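Local coordinates for protein homoserine dehydrogenase (Staphylococcus aureus M1064, PDB 4PG7) that catalyses the reversible NAD(P)-dependent interconversion of aspartate semialdehyde and homoserine, a step of the aspartic acid pathway, at residues 169-174 with 232-237; 22-27 with 92-97; 29-34 with 62-67; 396-401 with 428-433. All blocks are in the same frame, centred on the assembly; numbering follows the deposited sequence.

Overall arrangement
Contacts 2 and 3 share the parallel sheet of the nucleotide-binding domain, are largely buried and lie about 17 Å apart between centres. They meet where V97 O accepts a probable hydrogen bond from L29 N at 2.8 Å. Both rest on strand 22-29: contact 2 joins it to 95-98 through repeated backbone bonds, contact 3 to 55-63 by one such bond and apolar side chains. Contacts 1 and 4, by contrast, are partly buried and have only side-chain packing or C-H contacts between their segments, where a helix end meets a strand in one and another helix end in the other. Contact 4, in the C-terminal domain, lies about 64 Å from contact 2, centre to centre.

Contact 1 of 4, residues 169-174 with 232-237; sequences NNISKF and LSFNQV
The ring of F234 turns its edge, not its face, to the backbone of I171: CE1 comes within 3.3 Å of I171 O, with the oxygen near the ring plane. The slightly positive rim of an aromatic ring suits such a carbonyl neighbour, although this is a C-H contact and not a conventional hydrogen bond. I171 adds a second touch, its CG2 lying 3.9 Å from F234 CE1, while its CD1 reaches the CB of S233. A beta-branched side chain suits the place because its two branches serve different partners.

F174 directly follows the bulged pair S172 and K173. Its CG is held between the backbone N and carbonyl carbon (chi1 68°), which sets the ring beside that of F234. CE2 of F174 and CE2 of F234 approach to 3.7 Å. The planes are tilted by 29° and the centroids lie 5.8 Å apart, a pair slid so far that it overlaps little. S233 is small enough to sit close to both I171 and F174, and its OG is bonded back to T229 O within the helix. F234 also meets the ring of Y274 on strand 264-275.

S172 and K173 both face I307, a classic beta bulge in strand 171-177, at the place where the end of helix 220-234 packs on the mixed, largely antiparallel sheet of the homoserine dehydrogenase family region.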
loop_
_atom_site.group_PDB
_atom_site.type_symbol
_atom_site.label_atom_id
_atom_site.label_comp_id
_atom_site.label_asym_id
_atom_site.label_seq_id
_atom_site.Cartn_x
_atom_site.Cartn_y
_atom_site.Cartn_z
ATOM N N ASN A 169 10.457 -7.641 -6.116
ATOM C CA ASN A 169 10.035 -9.014 -5.849
ATOM C C ASN A 169 10.795 -9.670 -4.694
ATOM O O ASN A 169 10.220 -10.484 -3.972
ATOM C CB ASN A 169 10.175 -9.881 -7.100
ATOM C CG ASN A 169 9.318 -9.390 -8.251
ATOM N N ASN A 170 12.069 -9.318 -4.519
ATOM C CA ASN A 170 12.910 -9.934 -3.499
ATOM C C ASN A 170 12.710 -9.234 -2.151
ATOM O O ASN A 170 13.435 -8.303 -1.788
ATOM C CB ASN A 170 14.380 -9.888 -3.906
ATOM N N ILE A 171 11.702 -9.701 -1.430
ATOM C CA ILE A 171 11.417 -9.230 -0.083
ATOM C C ILE A 171 12.324 -9.970 0.893
ATOM O O ILE A 171 12.355 -11.184 0.887
ATOM C CB ILE A 171 9.943 -9.482 0.285
ATOM C CG1 ILE A 171 9.016 -8.770 -0.706
ATOM C CG2 ILE A 171 9.664 -9.023 1.710
ATOM C CD1 ILE A 171 7.549 -9.134 -0.549
ATOM N N SER A 172 13.054 -9.242 1.724
ATOM C CA SER A 172 13.882 -9.852 2.762
ATOM C C SER A 172 13.277 -9.759 4.167
ATOM O O SER A 172 13.632 -10.526 5.063
ATOM C CB SER A 172 15.259 -9.198 2.762
ATOM O OG SER A 172 15.180 -7.858 3.209
ATOM N N LYS A 173 12.368 -8.815 4.370
ATOM C CA LYS A 173 11.792 -8.605 5.694
ATOM C C LYS A 173 10.440 -7.911 5.563
ATOM O O LYS A 173 10.250 -7.074 4.692
ATOM C CB LYS A 173 12.750 -7.785 6.572
ATOM C CG LYS A 173 12.222 -7.411 7.960
ATOM C CD LYS A 173 13.302 -6.707 8.771
ATOM C CE LYS A 173 12.781 -6.253 10.123
ATOM N NZ LYS A 173 13.740 -5.364 10.838
ATOM N N PHE A 174 9.497 -8.288 6.414
ATOM C CA PHE A 174 8.290 -7.489 6.593
ATOM C C PHE A 174 8.007 -7.302 8.056
ATOM O O PHE A 174 8.343 -8.153 8.876
ATOM C CB PHE A 174 7.080 -8.119 5.891
ATOM C CG PHE A 174 6.610 -9.411 6.506
ATOM C CD1 PHE A 174 5.740 -9.406 7.600
ATOM C CD2 PHE A 174 6.991 -10.622 5.985
ATOM C CE1 PHE A 174 5.296 -10.581 8.173
ATOM C CE2 PHE A 174 6.541 -11.809 6.551
ATOM C CZ PHE A 174 5.709 -11.794 7.650
ATOM N N LEU A 232 3.229 -15.747 1.271
ATOM C CA LEU A 232 3.076 -14.859 0.141
ATOM C C LEU A 232 4.349 -14.069 -0.183
ATOM O O LEU A 232 4.657 -13.885 -1.349
ATOM C CB LEU A 232 1.914 -13.894 0.377
ATOM C CG LEU A 232 0.543 -14.571 0.496
ATOM C CD1 LEU A 232 -0.524 -13.554 0.853
ATOM C CD2 LEU A 232 0.174 -15.297 -0.796
ATOM N N SER A 233 5.105 -13.645 0.833
ATOM C CA SER A 233 6.333 -12.864 0.626
ATOM C C SER A 233 7.551 -13.685 0.218
ATOM O O SER A 233 8.335 -13.262 -0.635
ATOM C CB SER A 233 6.699 -12.078 1.901
ATOM O OG SER A 233 5.666 -11.170 2.237
ATOM N N PHE A 234 7.747 -14.820 0.874
ATOM C CA PHE A 234 8.973 -15.576 0.740
ATOM C C PHE A 234 8.793 -16.907 0.030
ATOM O O PHE A 234 9.785 -17.598 -0.191
ATOM C CB PHE A 234 9.555 -15.883 2.115
ATOM C CG PHE A 234 9.723 -14.687 2.994
ATOM C CD1 PHE A 234 10.358 -13.548 2.525
ATOM C CD2 PHE A 234 9.306 -14.725 4.318
ATOM C CE1 PHE A 234 10.524 -12.452 3.347
ATOM C CE2 PHE A 234 9.488 -13.634 5.146
ATOM C CZ PHE A 234 10.101 -12.499 4.663
ATOM N N ASN A 235 7.549 -17.278 -0.296
ATOM C CA ASN A 235 7.247 -18.591 -0.858
ATOM C C ASN A 235 7.772 -19.734 0.014
ATOM O O ASN A 235 8.195 -20.767 -0.483
ATOM C CB ASN A 235 7.787 -18.697 -2.283
ATOM C CG ASN A 235 7.371 -17.525 -3.154
ATOM O OD1 ASN A 235 6.222 -17.087 -3.116
ATOM N ND2 ASN A 235 8.306 -17.012 -3.945
ATOM N N GLN A 236 7.729 -19.534 1.325
ATOM C CA GLN A 236 8.150 -20.544 2.282
ATOM C C GLN A 236 6.987 -20.844 3.188
ATOM O O GLN A 236 6.274 -19.944 3.603
ATOM C CB GLN A 236 9.299 -20.034 3.144
ATOM C CG GLN A 236 10.592 -19.789 2.385
ATOM C CD GLN A 236 11.274 -21.069 1.951
ATOM O OE1 GLN A 236 11.642 -21.218 0.790
ATOM N NE2 GLN A 236 11.446 -21.998 2.877
ATOM N N VAL A 237 6.841 -22.110 3.533
ATOM C CA VAL A 237 5.816 -22.552 4.437
ATOM C C VAL A 237 6.406 -22.648 5.826
ATOM O O VAL A 237 7.342 -23.395 6.034
ATOM C CB VAL A 237 5.300 -23.945 4.024
ATOM C CG1 VAL A 237 4.410 -24.534 5.103
ATOM C CG2 VAL A 237 4.569 -23.871 2.689
#

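Contact 2 of 4, residues 22-27 with 92-97; sequences KKLNIA and SLDIIV. With GOL (glycerol), chain I.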
loop_
_atom_site.group_PDB
_atom_site.type_symbol
_atom_site.label_atom_id
_atom_site.label_comp_id
_atom_site.label_asym_id
_atom_site.label_seq_id
_atom_site.Cartn_x
_atom_site.Cartn_y
_atom_site.Cartn_z
ATOM N N LYS A 22 -23.514 -19.516 -21.563
ATOM C CA LYS A 22 -23.073 -20.691 -20.818
ATOM C C LYS A 22 -23.475 -20.576 -19.341
ATOM O O LYS A 22 -23.267 -19.536 -18.696
ATOM C CB LYS A 22 -21.559 -20.871 -20.943
ATOM N N LYS A 23 -24.063 -21.647 -18.822
ATOM C CA LYS A 23 -24.408 -21.754 -17.408
ATOM C C LYS A 23 -23.153 -22.149 -16.608
ATOM O O LYS A 23 -22.457 -23.122 -16.943
ATOM C CB LYS A 23 -25.503 -22.811 -17.229
ATOM C CG LYS A 23 -26.772 -22.345 -16.536
ATOM C CD LYS A 23 -27.672 -23.536 -16.224
ATOM C CE LYS A 23 -29.096 -23.142 -15.885
ATOM N NZ LYS A 23 -29.832 -22.533 -17.022
ATOM N N LEU A 24 -22.853 -21.369 -15.578
ATOM C CA LEU A 24 -21.797 -21.712 -14.623
ATOM C C LEU A 24 -22.465 -22.205 -13.352
ATOM O O LEU A 24 -23.046 -21.420 -12.595
ATOM C CB LEU A 24 -20.905 -20.505 -14.321
ATOM C CG LEU A 24 -19.567 -20.470 -15.051
ATOM C CD1 LEU A 24 -18.904 -19.110 -14.886
ATOM C CD2 LEU A 24 -18.647 -21.559 -14.525
ATOM N N ASN A 25 -22.390 -23.512 -13.129
ATOM C CA ASN A 25 -23.035 -24.128 -11.976
ATOM C C ASN A 25 -22.083 -24.118 -10.787
ATOM O O ASN A 25 -20.956 -24.623 -10.863
ATOM C CB ASN A 25 -23.468 -25.546 -12.312
ATOM C CG ASN A 25 -24.679 -25.585 -13.236
ATOM O OD1 ASN A 25 -25.707 -24.981 -12.954
ATOM N ND2 ASN A 25 -24.560 -26.299 -14.333
ATOM N N ILE A 26 -22.510 -23.490 -9.700
ATOM C CA ILE A 26 -21.661 -23.389 -8.523
ATOM C C ILE A 26 -22.373 -23.929 -7.293
ATOM O O ILE A 26 -23.606 -24.051 -7.258
ATOM C CB ILE A 26 -21.172 -21.935 -8.288
ATOM C CG1 ILE A 26 -22.263 -21.040 -7.692
ATOM C CG2 ILE A 26 -20.670 -21.325 -9.588
ATOM C CD1 ILE A 26 -21.742 -19.674 -7.258
ATOM N N ALA A 27 -21.574 -24.255 -6.292
ATOM C CA ALA A 27 -22.069 -24.587 -4.970
ATOM C C ALA A 27 -21.346 -23.760 -3.900
ATOM O O ALA A 27 -20.150 -23.452 -4.029
ATOM C CB ALA A 27 -21.889 -26.061 -4.713
ATOM N N SER A 92 -21.974 -31.847 -12.628
ATOM C CA SER A 92 -22.375 -30.635 -13.323
ATOM C C SER A 92 -21.801 -29.369 -12.703
ATOM O O SER A 92 -21.906 -28.301 -13.302
ATOM C CB SER A 92 -23.899 -30.514 -13.370
ATOM O OG SER A 92 -24.421 -30.056 -12.131
ATOM N N LEU A 93 -21.231 -29.460 -11.509
ATOM C CA LEU A 93 -20.659 -28.273 -10.872
ATOM C C LEU A 93 -19.337 -27.893 -11.518
ATOM O O LEU A 93 -18.508 -28.747 -11.828
ATOM C CB LEU A 93 -20.450 -28.490 -9.379
ATOM C CG LEU A 93 -21.721 -28.660 -8.550
ATOM C CD1 LEU A 93 -21.345 -28.807 -7.091
ATOM C CD2 LEU A 93 -22.694 -27.498 -8.726
ATOM N N ASP A 94 -19.171 -26.597 -11.743
ATOM C CA ASP A 94 -17.953 -26.053 -12.331
ATOM C C ASP A 94 -17.040 -25.483 -11.249
ATOM O O ASP A 94 -15.815 -25.591 -11.344
ATOM C CB ASP A 94 -18.335 -24.958 -13.328
ATOM C CG ASP A 94 -19.288 -25.463 -14.400
ATOM O OD1 ASP A 94 -18.907 -26.436 -15.093
ATOM O OD2 ASP A 94 -20.418 -24.924 -14.523
ATOM N N ILE A 95 -17.644 -24.872 -10.230
ATOM C CA ILE A 95 -16.904 -24.156 -9.194
ATOM C C ILE A 95 -17.497 -24.385 -7.805
ATOM O O ILE A 95 -18.716 -24.341 -7.624
ATOM C CB ILE A 95 -16.918 -22.630 -9.457
ATOM C CG1 ILE A 95 -16.493 -22.311 -10.904
ATOM C CG2 ILE A 95 -16.023 -21.911 -8.451
ATOM C CD1 ILE A 95 -16.609 -20.847 -11.282
ATOM N N ILE A 96 -16.621 -24.591 -6.824
ATOM C CA ILE A 96 -17.021 -24.706 -5.420
ATOM C C ILE A 96 -16.508 -23.479 -4.669
ATOM O O ILE A 96 -15.311 -23.163 -4.708
ATOM C CB ILE A 96 -16.412 -25.946 -4.745
ATOM C CG1 ILE A 96 -16.701 -27.213 -5.555
ATOM C CG2 ILE A 96 -16.924 -26.086 -3.319
ATOM C CD1 ILE A 96 -18.148 -27.571 -5.626
ATOM N N VAL A 97 -17.423 -22.795 -3.999
ATOM C CA VAL A 97 -17.096 -21.606 -3.208
ATOM C C VAL A 97 -17.220 -21.965 -1.740
ATOM O O VAL A 97 -18.311 -22.258 -1.258
ATOM C CB VAL A 97 -18.049 -20.455 -3.530
ATOM C CG1 VAL A 97 -17.710 -19.233 -2.676
ATOM C CG2 VAL A 97 -17.970 -20.127 -5.012
HETATM C C1 GOL I . -21.766 -27.808 -15.769
HETATM O O1 GOL I . -22.152 -26.463 -15.464
HETATM C C2 GOL I . -21.266 -27.985 -17.183
HETATM O O2 GOL I . -21.006 -29.388 -17.324
HETATM C C3 GOL I . -22.306 -27.536 -18.186
HETATM O O3 GOL I . -22.703 -26.172 -17.935
#
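N25 is bonded to segment 92-97 by both its backbone N and its backbone O. Its N-H gives a 2.8 Å bond to D94 OD2, met on the anti side of the carboxylate, so a side chain does here what a strand carbonyl would do further along. N25 O accepts from D94 N at 2.8 Å, with an N-H...O angle of 167°, and more weakly from I95 N. Aspartate suits the place because its short side chain brings a carboxylate oxygen back to N25 N, while the backbone N of the same residue donates to N25 O.

Regular parallel pairing then takes over. A27 N donates to I95 O at 3.2 Å, and A27 O receives V97 N at 2.8 Å in a nearly straight bond. The polar backbone atoms of I26 turn the other way, to V58 and K60 of strand 55-63, so strand 22-29 is bonded on both flanks.

A glycerol, probably from the crystallisation liquor, lies beside N25 and D94: N25 ND2 donates to its O1 at 2.7 Å, and that hydroxyl donates to D94 OD2. The glycerol crowds S92 O, whose position is therefore doubtful.

L24 CD2 meets I95 CD1 at 3.9 Å beside helix 323-339, and the small A27 leaves its CB 3.7 Å from L93 CD1, near I87. Adjacent parallel strands 22-29 and 95-98 form the central pair of a Rossmann-type sheet, in the strand order 3-2-1-4-5-6.

Contact 3 of 4, residues 29-34 with 62-67; sequences LGLGTV and ILVRDK
One backbone hydrogen bond joins the segments: G30 N donates to L63 O at 2.9 Å. It is bent, with an N-H...O angle of 142°, and the donor is tilted from the carbonyl plane, as the strand is leaving the sheet here. L29 and L63 form the last parallel bridge just before it.

The remaining contacts are apolar. L29 CD2 rests 3.8 Å from L63 CB and almost as near L63 CD2. The two leucines share I87 and W109 as neighbours, a place where long branched hydrocarbons fit. Past the turn, L31 CG lies 3.8 Å from I62 CG2, and L31 CB 4.0 Å from V64 CG1, so one leucine bridges two beta-branched side chains.

Backbone shape dictates the residue type at G30. With phi near 105°, a CB would press on the carbonyl oxygen of L29, a conformation that calls for glycine. G32 stands at the N-cap of helix 33-53.

Strand, glycine-rich turn and helix, with the returning strand 55-63 alongside, make a beta-alpha-beta unit whose G30, G32 and G35 match the GxGxxG pattern, consistent with the dinucleotide-binding turn of a Rossmann fold.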
loop_
_atom_site.group_PDB
_atom_site.type_symbol
_atom_site.label_atom_id
_atom_site.label_comp_id
_atom_site.label_asym_id
_atom_site.label_seq_id
_atom_site.Cartn_x
_atom_site.Cartn_y
_atom_site.Cartn_z
ATOM N N LEU A 29 -20.263 -23.673 0.123
ATOM C CA LEU A 29 -20.096 -24.448 1.337
ATOM C C LEU A 29 -20.128 -23.450 2.479
ATOM O O LEU A 29 -19.140 -22.740 2.709
ATOM C CB LEU A 29 -18.788 -25.244 1.315
ATOM C CG LEU A 29 -18.528 -26.151 0.115
ATOM C CD1 LEU A 29 -17.189 -26.836 0.276
ATOM C CD2 LEU A 29 -19.634 -27.191 -0.033
ATOM N N GLY A 30 -21.270 -23.379 3.161
ATOM C CA GLY A 30 -21.471 -22.450 4.275
ATOM C C GLY A 30 -22.344 -21.263 3.906
ATOM O O GLY A 30 -22.336 -20.805 2.770
ATOM N N LEU A 31 -23.114 -20.779 4.874
ATOM C CA LEU A 31 -24.020 -19.670 4.642
ATOM C C LEU A 31 -24.095 -18.768 5.887
ATOM O O LEU A 31 -25.174 -18.490 6.407
ATOM C CB LEU A 31 -25.411 -20.209 4.249
ATOM C CG LEU A 31 -26.270 -19.551 3.182
ATOM C CD1 LEU A 31 -27.756 -19.619 3.554
ATOM C CD2 LEU A 31 -25.840 -18.153 2.857
ATOM N N GLY A 32 -22.947 -18.311 6.369
ATOM C CA GLY A 32 -22.930 -17.340 7.472
ATOM C C GLY A 32 -23.108 -15.948 6.908
ATOM O O GLY A 32 -23.791 -15.776 5.892
ATOM N N THR A 33 -22.496 -14.947 7.542
ATOM C CA THR A 33 -22.595 -13.580 7.044
ATOM C C THR A 33 -21.872 -13.451 5.714
ATOM O O THR A 33 -22.346 -12.780 4.815
ATOM C CB THR A 33 -22.015 -12.553 8.041
ATOM O OG1 THR A 33 -20.675 -12.925 8.363
ATOM C CG2 THR A 33 -22.835 -12.528 9.307
ATOM N N VAL A 34 -20.736 -14.118 5.570
ATOM C CA VAL A 34 -19.988 -14.037 4.308
ATOM C C VAL A 34 -20.768 -14.761 3.190
ATOM O O VAL A 34 -20.920 -14.232 2.087
ATOM C CB VAL A 34 -18.557 -14.617 4.449
ATOM C CG1 VAL A 34 -17.858 -14.660 3.104
ATOM C CG2 VAL A 34 -17.725 -13.803 5.438
ATOM N N ILE A 62 -26.324 -25.155 -1.704
ATOM C CA ILE A 62 -25.689 -24.514 -0.580
ATOM C C ILE A 62 -25.600 -25.510 0.561
ATOM O O ILE A 62 -26.611 -26.031 1.014
ATOM C CB ILE A 62 -26.439 -23.241 -0.138
ATOM C CG1 ILE A 62 -26.552 -22.259 -1.316
ATOM C CG2 ILE A 62 -25.683 -22.568 1.001
ATOM C CD1 ILE A 62 -27.390 -21.015 -1.045
ATOM N N LEU A 63 -24.383 -25.816 0.990
ATOM C CA LEU A 63 -24.181 -26.650 2.166
ATOM C C LEU A 63 -24.375 -25.800 3.418
ATOM O O LEU A 63 -23.735 -24.750 3.580
ATOM C CB LEU A 63 -22.782 -27.280 2.174
ATOM C CG LEU A 63 -22.449 -28.235 3.334
ATOM C CD1 LEU A 63 -23.187 -29.560 3.185
ATOM C CD2 LEU A 63 -20.951 -28.502 3.411
ATOM N N VAL A 64 -25.255 -26.259 4.296
ATOM C CA VAL A 64 -25.446 -25.641 5.608
ATOM C C VAL A 64 -25.348 -26.719 6.679
ATOM O O VAL A 64 -25.563 -27.907 6.398
ATOM C CB VAL A 64 -26.803 -24.915 5.724
ATOM C CG1 VAL A 64 -26.940 -23.859 4.637
ATOM C CG2 VAL A 64 -27.971 -25.888 5.652
ATOM N N ARG A 65 -25.007 -26.302 7.895
ATOM C CA ARG A 65 -24.962 -27.209 9.052
ATOM C C ARG A 65 -26.360 -27.670 9.438
ATOM O O ARG A 65 -26.565 -28.844 9.747
ATOM C CB ARG A 65 -24.289 -26.532 10.258
ATOM N N ASP A 66 -27.320 -26.745 9.402
ATOM C CA ASP A 66 -28.698 -27.026 9.817
ATOM C C ASP A 66 -29.711 -26.351 8.886
ATOM O O ASP A 66 -29.886 -25.126 8.917
ATOM C CB ASP A 66 -28.904 -26.550 11.253
ATOM C CG ASP A 66 -30.279 -26.865 11.779
ATOM O OD1 ASP A 66 -30.659 -28.051 11.791
ATOM O OD2 ASP A 66 -30.983 -25.930 12.193
ATOM N N LYS A 67 -30.401 -27.167 8.094
ATOM C CA LYS A 67 -31.219 -26.689 6.994
ATOM C C LYS A 67 -32.682 -26.447 7.352
ATOM O O LYS A 67 -33.414 -25.858 6.555
ATOM C CB LYS A 67 -31.108 -27.649 5.797
ATOM C CG LYS A 67 -31.836 -28.980 5.934
ATOM C CD LYS A 67 -31.427 -29.965 4.863
ATOM C CE LYS A 67 -32.571 -30.882 4.486
ATOM N NZ LYS A 67 -32.049 -31.966 3.618
#

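Contact 4 of 4, residues 396-401 with 428-433; sequences KAILPF and ELITKH
H433, whose ring I398 covers from the other segment, has a backbone N-H shared between two carbonyl oxygens: L429 O at 3.2 Å, and I430 O in a weak bond. These bonds lie at the end of helix 427-432, H433 being the first residue to leave helical geometry. This is the second helix of a beta-alpha-beta-beta-alpha-beta domain that fits the ACT fold. Its partner is the end of the first helix, 388-398.

I398 lies at the centre of the contact. Its CG2 sits 3.7 Å from the centroid of the H433 ring and only 7° off the ring normal, a CH-pi contact squarely over one face. CG1 takes the position between the backbone N and carbonyl carbon (chi1 69°), which lets CD1 run along the same imidazole to H433 CD2 and also reach I430 CG1 at 4.1 Å. A branched isoleucine can therefore hold a ring and a helix side chain at once. The flat imidazole of the exposed H433 offers a broad surface to the methyl groups of I398.

L429 packs where the chain leaves the first helix, its CD2 within 3.5 Å of I398 O. L399 is turned into the interior, against I419 and P426, while I430 faces V379, V381 and V437 of the sheet; both are large aliphatics, as buried positions favour. P400, whose ring suits the break after the helix, closes the group, its CD 3.8 Å from L429 CD2.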
loop_
_atom_site.group_PDB
_atom_site.type_symbol
_atom_site.label_atom_id
_atom_site.label_comp_id
_atom_site.label_asym_id
_atom_site.label_seq_id
_atom_site.Cartn_x
_atom_site.Cartn_y
_atom_site.Cartn_z
ATOM N N LYS A 396 27.443 -0.496 30.194
ATOM C CA LYS A 396 28.539 -0.191 29.261
ATOM C C LYS A 396 29.709 -1.149 29.429
ATOM O O LYS A 396 30.281 -1.604 28.447
ATOM C CB LYS A 396 29.024 1.247 29.430
ATOM C CG LYS A 396 28.119 2.250 28.745
ATOM C CD LYS A 396 28.101 3.616 29.429
ATOM C CE LYS A 396 29.416 4.374 29.378
ATOM N NZ LYS A 396 29.134 5.832 29.565
ATOM N N ALA A 397 30.006 -1.517 30.664
ATOM C CA ALA A 397 31.092 -2.446 30.933
ATOM C C ALA A 397 30.744 -3.865 30.529
ATOM O O ALA A 397 31.603 -4.608 30.061
ATOM C CB ALA A 397 31.457 -2.413 32.407
ATOM N N ILE A 398 29.490 -4.264 30.695
ATOM C CA ILE A 398 29.176 -5.687 30.524
ATOM C C ILE A 398 28.713 -6.032 29.092
ATOM O O ILE A 398 28.919 -7.154 28.636
ATOM C CB ILE A 398 28.179 -6.228 31.580
ATOM C CG1 ILE A 398 26.789 -5.652 31.385
ATOM C CG2 ILE A 398 28.666 -5.949 32.995
ATOM C CD1 ILE A 398 25.728 -6.498 32.048
ATOM N N LEU A 399 28.132 -5.076 28.379
ATOM C CA LEU A 399 27.555 -5.372 27.076
ATOM C C LEU A 399 28.663 -5.641 26.076
ATOM O O LEU A 399 29.710 -5.011 26.150
ATOM C CB LEU A 399 26.724 -4.202 26.574
ATOM C CG LEU A 399 25.357 -4.039 27.246
ATOM C CD1 LEU A 399 24.744 -2.715 26.821
ATOM C CD2 LEU A 399 24.436 -5.200 26.915
ATOM N N PRO A 400 28.439 -6.570 25.145
ATOM C CA PRO A 400 29.359 -6.637 23.984
ATOM C C PRO A 400 29.179 -5.393 23.118
ATOM O O PRO A 400 28.353 -4.520 23.432
ATOM C CB PRO A 400 28.899 -7.891 23.224
ATOM C CG PRO A 400 27.465 -8.097 23.632
ATOM C CD PRO A 400 27.254 -7.426 24.977
ATOM N N PHE A 401 29.935 -5.293 22.029
ATOM C CA PHE A 401 29.955 -4.050 21.284
ATOM C C PHE A 401 28.582 -3.803 20.706
ATOM O O PHE A 401 27.845 -4.753 20.320
ATOM C CB PHE A 401 31.052 -4.021 20.196
ATOM C CG PHE A 401 30.666 -4.689 18.910
ATOM C CD1 PHE A 401 30.165 -3.942 17.844
ATOM C CD2 PHE A 401 30.835 -6.062 18.754
ATOM C CE1 PHE A 401 29.832 -4.562 16.646
ATOM C CE2 PHE A 401 30.505 -6.689 17.558
ATOM C CZ PHE A 401 30.003 -5.938 16.503
ATOM N N GLU A 428 20.188 -12.794 29.094
ATOM C CA GLU A 428 20.905 -13.781 29.912
ATOM C C GLU A 428 22.127 -13.169 30.543
ATOM O O GLU A 428 22.427 -13.395 31.703
ATOM C CB GLU A 428 21.348 -14.961 29.049
ATOM C CG GLU A 428 20.195 -15.865 28.619
ATOM C CD GLU A 428 20.661 -17.250 28.199
ATOM O OE1 GLU A 428 19.778 -18.058 27.830
ATOM O OE2 GLU A 428 21.893 -17.541 28.228
ATOM N N LEU A 429 22.829 -12.383 29.749
ATOM C CA LEU A 429 24.003 -11.715 30.204
ATOM C C LEU A 429 23.705 -10.781 31.398
ATOM O O LEU A 429 24.396 -10.800 32.421
ATOM C CB LEU A 429 24.594 -10.932 29.028
ATOM C CG LEU A 429 25.731 -9.995 29.368
ATOM C CD1 LEU A 429 26.953 -10.793 29.804
ATOM C CD2 LEU A 429 26.052 -9.156 28.139
ATOM N N ILE A 430 22.673 -9.972 31.248
ATOM C CA ILE A 430 22.274 -9.031 32.301
ATOM C C ILE A 430 21.847 -9.806 33.557
ATOM O O ILE A 430 22.174 -9.406 34.674
ATOM C CB ILE A 430 21.202 -8.067 31.780
ATOM C CG1 ILE A 430 21.851 -7.118 30.765
ATOM C CG2 ILE A 430 20.580 -7.240 32.900
ATOM C CD1 ILE A 430 20.888 -6.352 29.893
ATOM N N THR A 431 21.157 -10.921 33.346
ATOM C CA THR A 431 20.727 -11.819 34.426
ATOM C C THR A 431 21.903 -12.424 35.182
ATOM O O THR A 431 21.917 -12.393 36.412
ATOM C CB THR A 431 19.794 -12.921 33.871
ATOM O OG1 THR A 431 18.609 -12.306 33.361
ATOM C CG2 THR A 431 19.408 -13.929 34.941
ATOM N N LYS A 432 22.930 -12.899 34.469
ATOM C CA LYS A 432 24.093 -13.459 35.152
ATOM C C LYS A 432 24.922 -12.414 35.902
ATOM O O LYS A 432 25.691 -12.764 36.798
ATOM C CB LYS A 432 24.942 -14.341 34.210
ATOM C CG LYS A 432 25.764 -13.576 33.197
ATOM C CD LYS A 432 27.119 -14.215 32.848
ATOM C CE LYS A 432 27.319 -14.385 31.346
ATOM N NZ LYS A 432 28.745 -14.686 31.008
ATOM N N HIS A 433 24.780 -11.140 35.536
ATOM C CA HIS A 433 25.368 -10.033 36.305
ATOM C C HIS A 433 24.495 -9.525 37.463
ATOM O O HIS A 433 24.741 -8.461 38.015
ATOM C CB HIS A 433 25.757 -8.881 35.371
ATOM C CG HIS A 433 27.067 -9.114 34.697
ATOM N ND1 HIS A 433 28.263 -8.912 35.334
ATOM C CD2 HIS A 433 27.369 -9.650 33.496
ATOM C CE1 HIS A 433 29.254 -9.261 34.536
ATOM N NE2 HIS A 433 28.737 -9.707 33.411
#